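Local coordinates for PPC domain-containing protein (PDB 2DT4), which is of unknown function but belongs to the plant- and prokaryote-conserved (PPC) domain family and probably works as a trimer, at the interface of chains A and B. Residues are numbered along the deposited sequence; one frame, centred on the assembly and turned at random. Chains: chain A/B, Hypothetical protein PH0802.

Contact 1: the interface of chains A and B. Residues chain A 97-99; chain B 53, 62, 64.
A:Glu97 and A:Glu98, in the turn joining strands 85-95 and 101-104 of one PPC domain, lie against strands 49-55 and 60-65 of the neighbouring copy. The ionic part centres on B:Lys62, whose ammonium NZ forms a salt bridge with carboxylate OE1 of A:Glu98 at 2.8 Å. A water widens this pairing, lying 2.7 Å from A:Glu98 OE2 and also within bonding distance of the lysine NZ. The lysine chain runs fully extended, while A:Glu98 bends at its second torsion (chi2 -54°), which turns its carboxylate back towards the ammonium group. Besides the ion pair, NZ donates a hydrogen bond to the backbone carbonyl O of A:Glu97 at 2.9 Å, coming from above the carbonyl plane, 44° out of it. One ammonium group thus ties down both the main chain and a side chain of the turn. The remaining contacts are apolar. The alpha carbon of A:Glu97 sits over the centre of one face of the B:Tyr53 ring in a CH-pi contact, 3.4 Å from the centroid, and A:Glu97 CB lies 3.6 Å from ring atom CE2 of B:Tyr53. B:Ile64 presents its terminal methyl CD1 to the turn's backbone, 3.9 Å from A:Gly99 CA and equally near CA of A:Glu98.

Contact 2: the interface of chains A and B. Residues chain A 43, 115; chain B 77-78, 89, 128, 137-138.
Carboxylate oxygen OE1 of A:Glu115 is gripped by two donors from the partner PPC domain, B:Arg128 NH1 at 2.8 Å and B:Asn78 ND2 at 3.0 Å. Both reach it from the same face of the carboxylate, the arginine nitrogen from 40° above the plane and the amide nitrogen on the anti side. The other oxygen, OE2, accepts from B:Arg128 NH2 at 2.9 Å on its syn side, so the arginine holds the acid end-on, one nitrogen to each oxygen, in a salt bridge. The guanidinium keeps these partners close to its own plane, although the two flat groups are twisted 40° against each other. Its NH1 also donates to B:Asn78 OD1 (2.8 Å), on a lone pair in the carbonyl plane. This bond fixes the amide flip and points ND2 at the glutamate. Ring nitrogen NE1 of B:Trp138 lies over one face of the guanidinium, and the rim atom CZ3 of the same indole packs on A:Glu115 CB at 3.8 Å. Waters extend the grip, one linking OE2 to the backbone N of B:Trp138, another joining the backbone O of A:Glu115 to B:Asn78 ND2. B:His89 turns its CD2 edge to OE1, in the ring plane. Above that plane, near the same CD2 corner, A:Ile43, with CG1 between backbone N and carbonyl carbon (chi1 60°), sets its methyl CD1 3.9 Å from B:His89 CD2 and as far from B:Gly77 CA.

Contact 3: the interface of chains A and B. Residues chain A 18, 112; chain B 133, 140.
B:Tyr133 reaches across to A:Phe112 and A:Glu18, meeting the first with a face of its ring and the second with its phenol hydroxyl. The two aromatic rings stand edge-to-face, their planes 76° apart and centroids 5.1 Å from each other. It is the CE1-CZ edge of A:Phe112 that points at the tyrosine, displaced from the ring centre towards CD2, with CZ 3.7 Å from that atom. The two side chains run antiparallel alongside one another. A:Glu18 comes in obliquely, its carboxylate nearly perpendicular to the tyrosine ring. The phenol OH donates a short hydrogen bond of 2.6 Å to OE1, arriving from well above the carboxylate plane, 52° out of it. An extended chain, with CG opposite the backbone N (chi1 179°), carries the glutamate out to this hydroxyl, while its second oxygen, OE2, lies in plane at the edge of the A:Phe112 ring. A water 3.0 Å from the backbone N of A:Glu18 is also 2.4 Å from carboxylate OE2 of B:Glu140, a spacing so short that this link is doubtful. In the PPC fold, A:Glu18 lies between strand 5-16 and helix 22-33, A:Phe112 occupies the turn between strands 106-111 and 114-123, and B:Tyr133 and B:Glu140 belong to the tail following strand 127-128.

Contact 1: the interface of chains A and B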
# COMPACT_ATOMS: atom_id res chain seq x y z
N GLU A 97 -15.43 2.07 -13.62
CA GLU A 97 -16.30 3.24 -13.59
C GLU A 97 -17.47 3.17 -12.62
O GLU A 97 -18.08 4.18 -12.31
CB GLU A 97 -16.81 3.51 -15.02
CG GLU A 97 -17.81 2.44 -15.48
CD GLU A 97 -18.20 2.52 -16.96
OE1 GLU A 97 -19.27 3.10 -17.27
OE2 GLU A 97 -17.45 1.98 -17.81
N GLU A 98 -17.78 1.97 -12.14
CA GLU A 98 -18.77 1.78 -11.11
C GLU A 98 -18.15 1.59 -9.74
O GLU A 98 -18.86 1.32 -8.81
CB GLU A 98 -19.70 0.59 -11.41
CG GLU A 98 -20.53 0.78 -12.68
CD GLU A 98 -21.32 2.07 -12.67
OE1 GLU A 98 -21.45 2.70 -13.74
OE2 GLU A 98 -21.77 2.45 -11.57
N GLY A 99 -16.83 1.69 -9.63
CA GLY A 99 -16.14 1.54 -8.37
C GLY A 99 -15.91 0.09 -7.94
O GLY A 99 -15.54 -0.15 -6.81
N TYR B 53 -14.16 8.09 -9.77
CA TYR B 53 -13.59 7.55 -11.00
C TYR B 53 -13.51 8.71 -11.99
O TYR B 53 -14.54 9.35 -12.28
CB TYR B 53 -14.52 6.47 -11.55
CG TYR B 53 -14.07 5.91 -12.86
CD1 TYR B 53 -13.16 4.85 -12.94
CD2 TYR B 53 -14.57 6.44 -14.04
CE1 TYR B 53 -12.75 4.35 -14.16
CE2 TYR B 53 -14.18 5.96 -15.24
CZ TYR B 53 -13.26 4.90 -15.31
OH TYR B 53 -12.93 4.47 -16.57
N LYS B 62 -16.45 11.23 -11.41
CA LYS B 62 -17.79 10.63 -11.18
C LYS B 62 -17.67 10.22 -9.73
O LYS B 62 -16.75 9.50 -9.34
CB LYS B 62 -18.06 9.40 -12.04
CG LYS B 62 -19.29 8.60 -11.65
CD LYS B 62 -19.36 7.33 -12.49
CE LYS B 62 -20.51 6.44 -12.09
NZ LYS B 62 -20.60 5.30 -13.04
N ILE B 64 -19.14 8.32 -6.51
CA ILE B 64 -19.98 7.22 -6.07
C ILE B 64 -20.07 7.25 -4.53
O ILE B 64 -19.07 7.00 -3.84
CB ILE B 64 -19.39 5.88 -6.55
CG1 ILE B 64 -19.20 5.93 -8.07
CG2 ILE B 64 -20.25 4.73 -6.08
CD1 ILE B 64 -18.38 4.78 -8.64
O HOH W 1 -23.24 4.69 -11.59

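Contact 2: the interface of chains A and B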
# COMPACT_ATOMS: atom_id res chain seq x y z
N ILE A 43 -0.21 5.25 -6.95
CA ILE A 43 -1.59 5.44 -7.37
C ILE A 43 -1.62 6.14 -8.71
O ILE A 43 -0.62 6.66 -9.20
CB ILE A 43 -2.39 6.27 -6.31
CG1 ILE A 43 -1.78 7.66 -6.10
CG2 ILE A 43 -2.51 5.49 -4.96
CD1 ILE A 43 -2.61 8.57 -5.18
N GLU A 115 1.66 8.19 -9.87
CA GLU A 115 2.38 8.92 -8.86
C GLU A 115 3.00 7.83 -8.01
O GLU A 115 2.31 7.12 -7.25
CB GLU A 115 1.45 9.85 -8.07
CG GLU A 115 0.90 10.96 -8.97
CD GLU A 115 -0.21 11.79 -8.36
OE1 GLU A 115 -0.63 11.56 -7.22
OE2 GLU A 115 -0.70 12.71 -9.06
N GLY B 77 -1.37 7.20 -0.80
CA GLY B 77 -1.44 8.50 -1.42
C GLY B 77 -0.29 9.40 -1.06
O GLY B 77 0.76 8.95 -0.62
N ASN B 78 -0.50 10.69 -1.25
CA ASN B 78 0.57 11.64 -1.04
C ASN B 78 0.03 13.00 -0.63
O ASN B 78 -1.16 13.29 -0.79
CB ASN B 78 1.45 11.72 -2.31
CG ASN B 78 0.66 12.04 -3.54
OD1 ASN B 78 0.05 13.11 -3.61
ND2 ASN B 78 0.62 11.10 -4.51
N HIS B 89 -3.91 13.72 -1.71
CA HIS B 89 -4.45 12.94 -2.82
C HIS B 89 -4.27 11.49 -2.46
O HIS B 89 -3.15 11.04 -2.26
CB HIS B 89 -3.78 13.27 -4.13
CG HIS B 89 -4.41 12.62 -5.32
ND1 HIS B 89 -5.78 12.48 -5.44
CD2 HIS B 89 -3.88 12.02 -6.41
CE1 HIS B 89 -6.06 11.86 -6.57
NE2 HIS B 89 -4.92 11.58 -7.19
N ARG B 128 1.36 20.56 -7.35
CA ARG B 128 0.24 20.26 -8.23
C ARG B 128 -0.24 21.53 -8.91
O ARG B 128 -0.59 22.50 -8.25
CB ARG B 128 -0.93 19.66 -7.49
CG ARG B 128 -0.70 18.28 -6.94
CD ARG B 128 -1.94 17.63 -6.37
NE ARG B 128 -1.60 16.29 -5.87
CZ ARG B 128 -1.40 15.22 -6.64
NH1 ARG B 128 -1.03 14.08 -6.06
NH2 ARG B 128 -1.57 15.25 -7.94
N LEU B 137 -1.62 18.30 -11.39
CA LEU B 137 -0.50 17.34 -11.33
C LEU B 137 0.86 17.99 -11.18
O LEU B 137 1.05 19.16 -11.49
CB LEU B 137 -0.47 16.58 -12.66
CG LEU B 137 -1.75 15.82 -13.06
CD1 LEU B 137 -1.70 15.24 -14.43
CD2 LEU B 137 -2.09 14.76 -12.03
N TRP B 138 1.82 17.21 -10.70
CA TRP B 138 3.22 17.61 -10.63
C TRP B 138 3.83 17.63 -12.04
O TRP B 138 3.34 16.95 -12.93
CB TRP B 138 4.03 16.58 -9.84
CG TRP B 138 3.45 16.21 -8.50
CD1 TRP B 138 2.75 16.99 -7.66
CD2 TRP B 138 3.52 14.92 -7.90
NE1 TRP B 138 2.37 16.27 -6.55
CE2 TRP B 138 2.85 14.99 -6.68
CE3 TRP B 138 4.12 13.71 -8.27
CZ2 TRP B 138 2.73 13.90 -5.82
CZ3 TRP B 138 3.97 12.62 -7.44
CH2 TRP B 138 3.31 12.72 -6.21
O HOH W 2 1.30 14.37 -10.08
O HOH W 3 1.90 8.52 -4.60

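Contact 3: the interface of chains A and B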
# COMPACT_ATOMS: atom_id res chain seq x y z
N GLU A 18 2.55 10.38 -19.12
CA GLU A 18 1.47 9.76 -19.88
C GLU A 18 2.05 8.95 -21.04
O GLU A 18 2.89 9.43 -21.82
CB GLU A 18 0.48 10.80 -20.39
CG GLU A 18 -0.67 10.23 -21.21
CD GLU A 18 -1.51 11.27 -21.92
OE1 GLU A 18 -1.04 12.43 -22.10
OE2 GLU A 18 -2.64 10.92 -22.30
N PHE A 112 -1.75 6.62 -17.45
CA PHE A 112 -2.36 7.91 -17.80
C PHE A 112 -1.70 8.87 -16.84
O PHE A 112 -1.03 9.79 -17.23
CB PHE A 112 -3.93 7.83 -17.71
CG PHE A 112 -4.63 9.14 -17.94
CD1 PHE A 112 -4.42 9.86 -19.12
CD2 PHE A 112 -5.45 9.67 -16.96
CE1 PHE A 112 -5.06 11.09 -19.31
CE2 PHE A 112 -6.08 10.89 -17.15
CZ PHE A 112 -5.88 11.61 -18.33
N TYR B 133 -5.73 18.05 -18.78
CA TYR B 133 -6.62 16.95 -18.40
C TYR B 133 -7.72 17.36 -17.40
O TYR B 133 -8.67 16.63 -17.20
CB TYR B 133 -5.84 15.75 -17.84
CG TYR B 133 -4.52 15.39 -18.52
CD1 TYR B 133 -3.30 15.65 -17.90
CD2 TYR B 133 -4.49 14.73 -19.75
CE1 TYR B 133 -2.09 15.32 -18.50
CE2 TYR B 133 -3.28 14.38 -20.36
CZ TYR B 133 -2.08 14.67 -19.73
OH TYR B 133 -0.86 14.33 -20.30
N GLU B 140 6.11 16.16 -14.60
CA GLU B 140 6.53 14.78 -14.76
C GLU B 140 8.03 14.62 -14.73
O GLU B 140 8.80 15.58 -15.01
CB GLU B 140 5.99 14.24 -16.07
CG GLU B 140 6.69 14.79 -17.32
CD GLU B 140 5.95 14.45 -18.60
OE1 GLU B 140 6.57 14.54 -19.67
OE2 GLU B 140 4.77 14.09 -18.54
O HOH W 4 2.55 13.33 -19.22

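Centres of the C-alpha atoms lie about 11 Å apart for contacts 2 and 3, whereas contact 1 is about 19 Å from contact 2 and 20 Å from contact 3. Contacts 2 and 3 are joined along both chains: in chain A the turn of contact 3 leads directly into strand 114-123 of contact 2, and in chain B the C-terminal tail serves both. Contact 1 uses other elements, the turn after strand 85-95 of chain A and two chain B strands. Chain A therefore meets its neighbour with different surfaces from those chain B offers, in keeping with the three-copy deposited assembly, which is probably a closed trimer.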